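Local coordinates for protein ribose 5-phosphate isomerase (Giardia lamblia, PDB 3S5P) that probably interconverts ribose 5-phosphate and ribulose 5-phosphate in the pentose phosphate pathway, as an isomerase of the RpiB type, at residues 81-86 against 123-128. Numbering follows the deposited sequence.
Sequences CCILVC and NALALG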
ATOM      1  N   CYS A  81     -17.184   1.970   2.277  1.00 44.97           N
ATOM      2  CA  CYS A  81     -15.708   1.891   2.413  1.00 43.48           C
ATOM      3  C   CYS A  81     -15.341   2.422   3.779  1.00 42.61           C
ATOM      4  O   CYS A  81     -16.207   3.000   4.472  1.00 42.23           O
ATOM      5  CB  CYS A  81     -15.007   2.727   1.350  1.00 42.81           C
ATOM      6  SG  CYS A  81     -15.494   4.475   1.437  1.00 46.77           S
ATOM      7  N   CYS A  82     -14.076   2.235   4.159  1.00 41.91           N
ATOM      8  CA  CYS A  82     -13.584   2.754   5.429  1.00 42.58           C
ATOM      9  C   CYS A  82     -12.284   3.504   5.242  1.00 41.23           C
ATOM     10  O   CYS A  82     -11.447   3.141   4.403  1.00 41.29           O
ATOM     11  CB  CYS A  82     -13.445   1.657   6.484  1.00 43.49           C
ATOM     12  SG  CYS A  82     -12.178   0.409   6.115  1.00 44.88           S
ATOM     13  N   ILE A  83     -12.133   4.589   5.992  1.00 41.18           N
ATOM     14  CA  ILE A  83     -10.936   5.412   5.919  1.00 39.61           C
ATOM     15  C   ILE A  83     -10.187   5.215   7.226  1.00 40.71           C
ATOM     16  O   ILE A  83     -10.764   5.376   8.281  1.00 41.05           O
ATOM     17  CB  ILE A  83     -11.280   6.900   5.773  1.00 40.08           C
ATOM     18  CG1 ILE A  83     -12.378   7.095   4.718  1.00 38.69           C
ATOM     19  CG2 ILE A  83      -9.971   7.747   5.541  1.00 38.79           C
ATOM     20  CD1 ILE A  83     -12.031   6.486   3.294  1.00 32.43           C
ATOM     21  N   LEU A  84      -8.898   4.886   7.131  1.00 40.11           N
ATOM     22  CA  LEU A  84      -8.115   4.558   8.289  1.00 40.99           C
ATOM     23  C   LEU A  84      -6.895   5.473   8.440  1.00 41.59           C
ATOM     24  O   LEU A  84      -5.943   5.393   7.667  1.00 40.09           O
ATOM     25  CB  LEU A  84      -7.697   3.100   8.203  1.00 40.73           C
ATOM     26  CG  LEU A  84      -8.784   2.052   8.026  1.00 40.39           C
ATOM     27  CD1 LEU A  84      -8.109   0.756   7.658  1.00 42.29           C
ATOM     28  CD2 LEU A  84      -9.641   1.895   9.276  1.00 43.21           C
ATOM     29  N   VAL A  85      -6.953   6.348   9.446  1.00 43.72           N
ATOM     30  CA  VAL A  85      -5.879   7.284   9.769  1.00 44.34           C
ATOM     31  C   VAL A  85      -4.918   6.643  10.770  1.00 46.48           C
ATOM     32  O   VAL A  85      -5.273   6.291  11.897  1.00 46.86           O
ATOM     33  CB  VAL A  85      -6.450   8.610  10.295  1.00 45.45           C
ATOM     34  CG1 VAL A  85      -5.354   9.676  10.450  1.00 44.32           C
ATOM     35  CG2 VAL A  85      -7.570   9.102   9.347  1.00 45.18           C
ATOM     36  N   CYS A  86      -3.684   6.497  10.321  1.00 47.32           N
ATOM     37  CA  CYS A  86      -2.648   5.761  11.041  1.00 49.80           C
ATOM     38  C   CYS A  86      -1.369   6.627  11.226  1.00 49.37           C
ATOM     39  O   CYS A  86      -1.380   7.836  10.957  1.00 49.67           O
ATOM     40  CB  CYS A  86      -2.319   4.518  10.197  1.00 49.57           C
ATOM     41  SG  CYS A  86      -3.749   3.747   9.232  1.00 54.77           S
ATOM     42  N   ASN A 123     -11.651  -0.874  -1.027  1.00 35.71           N
ATOM     43  CA  ASN A 123     -12.752  -0.448  -0.191  1.00 36.31           C
ATOM     44  C   ASN A 123     -12.244   0.070   1.159  1.00 36.41           C
ATOM     45  O   ASN A 123     -13.024   0.292   2.058  1.00 37.13           O
ATOM     46  CB  ASN A 123     -13.793  -1.599   0.001  1.00 36.55           C
ATOM     47  CG  ASN A 123     -13.153  -2.909   0.417  1.00 35.43           C
ATOM     48  OD1 ASN A 123     -11.970  -2.957   0.734  1.00 36.08           O
ATOM     49  ND2 ASN A 123     -13.932  -3.980   0.416  1.00 33.27           N
ATOM     50  N   ALA A 124     -10.925   0.211   1.308  1.00 36.35           N
ATOM     51  CA  ALA A 124     -10.339   0.818   2.501  1.00 36.41           C
ATOM     52  C   ALA A 124      -9.241   1.738   2.039  1.00 36.35           C
ATOM     53  O   ALA A 124      -8.480   1.391   1.135  1.00 36.65           O
ATOM     54  CB  ALA A 124      -9.786  -0.242   3.442  1.00 37.13           C
ATOM     55  N   LEU A 125      -9.172   2.927   2.625  1.00 36.35           N
ATOM     56  CA  LEU A 125      -8.094   3.844   2.329  1.00 35.60           C
ATOM     57  C   LEU A 125      -7.267   3.982   3.605  1.00 36.74           C
ATOM     58  O   LEU A 125      -7.826   4.261   4.674  1.00 38.09           O
ATOM     59  CB  LEU A 125      -8.675   5.208   1.936  1.00 35.33           C
ATOM     60  CG  LEU A 125      -7.677   6.370   1.758  1.00 35.12           C
ATOM     61  CD1 LEU A 125      -6.711   6.093   0.591  1.00 33.10           C
ATOM     62  CD2 LEU A 125      -8.392   7.705   1.536  1.00 33.23           C
ATOM     63  N   ALA A 126      -5.956   3.785   3.509  1.00 36.47           N
ATOM     64  CA  ALA A 126      -5.068   4.062   4.637  1.00 36.90           C
ATOM     65  C   ALA A 126      -4.348   5.368   4.419  1.00 36.65           C
ATOM     66  O   ALA A 126      -3.815   5.605   3.337  1.00 36.49           O
ATOM     67  CB  ALA A 126      -4.069   2.946   4.832  1.00 37.03           C
ATOM     68  N   LEU A 127      -4.334   6.217   5.443  1.00 36.95           N
ATOM     69  CA  LEU A 127      -3.574   7.451   5.394  1.00 36.44           C
ATOM     70  C   LEU A 127      -2.587   7.558   6.571  1.00 37.16           C
ATOM     71  O   LEU A 127      -2.890   7.154   7.678  1.00 38.10           O
ATOM     72  CB  LEU A 127      -4.515   8.647   5.396  1.00 36.59           C
ATOM     73  CG  LEU A 127      -5.458   8.812   4.203  1.00 37.70           C
ATOM     74  CD1 LEU A 127      -6.538   9.774   4.566  1.00 37.26           C
ATOM     75  CD2 LEU A 127      -4.687   9.288   2.939  1.00 36.52           C
ATOM     76  N   GLY A 128      -1.408   8.101   6.324  1.00 36.74           N
ATOM     77  CA  GLY A 128      -0.404   8.258   7.368  1.00 39.22           C
ATOM     78  C   GLY A 128      -0.450   9.679   7.895  1.00 40.06           C
ATOM     79  O   GLY A 128       0.032  10.588   7.223  1.00 40.06           O
TER
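The carbonyl oxygen of Leu-125 accepts the amide of Leu-84, with Leu-84 N 2.8 Å from Leu-125 O and almost in line with the C=O bond; the alpha hydrogen of Ile-83 adds a weaker contact to the same oxygen. This pairing recurs along two neighbouring parallel strands, 81-86 and 124-128, in the middle of the Rossmann-like alpha/beta/alpha sheet of the RpiB family. Cys-82, Leu-84 and Cys-86 turn their amides to the partner strand and the first two also their carbonyls, whereas Ile-83 and Val-85 bond to strand 23-28 on the other edge. The rung from Leu-127 N to Leu-84 O is the straightest at the hydrogen, 172°.

Ile-83, Val-85, Leu-125 and Leu-127 share one face, where branched apolar side chains pack against helices 33-45 and 134-146: Ile-83 on Leu-141, Leu-127 on Ile-140 and Leu-39, Val-85 on Leu-35. With CG1 of Ile-83 beside its own backbone N (chi1 -45°), CD1 reaches over to CB of Leu-125 at 3.8 Å. CG2 of Ile-83 lies 4.1 Å from CD1 of Leu-127, the two side chains side by side and pointing the same way. The side chain of Leu-125 continues to Phe-144 of helix 134-146.

The other face carries Cys-82, Leu-84, Cys-86, Ala-124 and Ala-126. Compact residues meet closely here, SG of Cys-82 resting 3.6 Å from CB of Ala-124, while CB of Leu-84 sits 3.7 Å from Leu-125 O. Cys-86 lies near a bound sulfate, which may mark a pocket at the carboxyl end of the strands, where sheets of this kind commonly place their active sites. Just before strand 124-128 begins, the carboxamide of Asn-123 offers both acceptor and donor: OD1 takes Arg-103 N and ND2 gives to Gly-101 O, while its backbone O receives Cys-82 N at 3.0 Å, tilted 24° from the carbonyl plane.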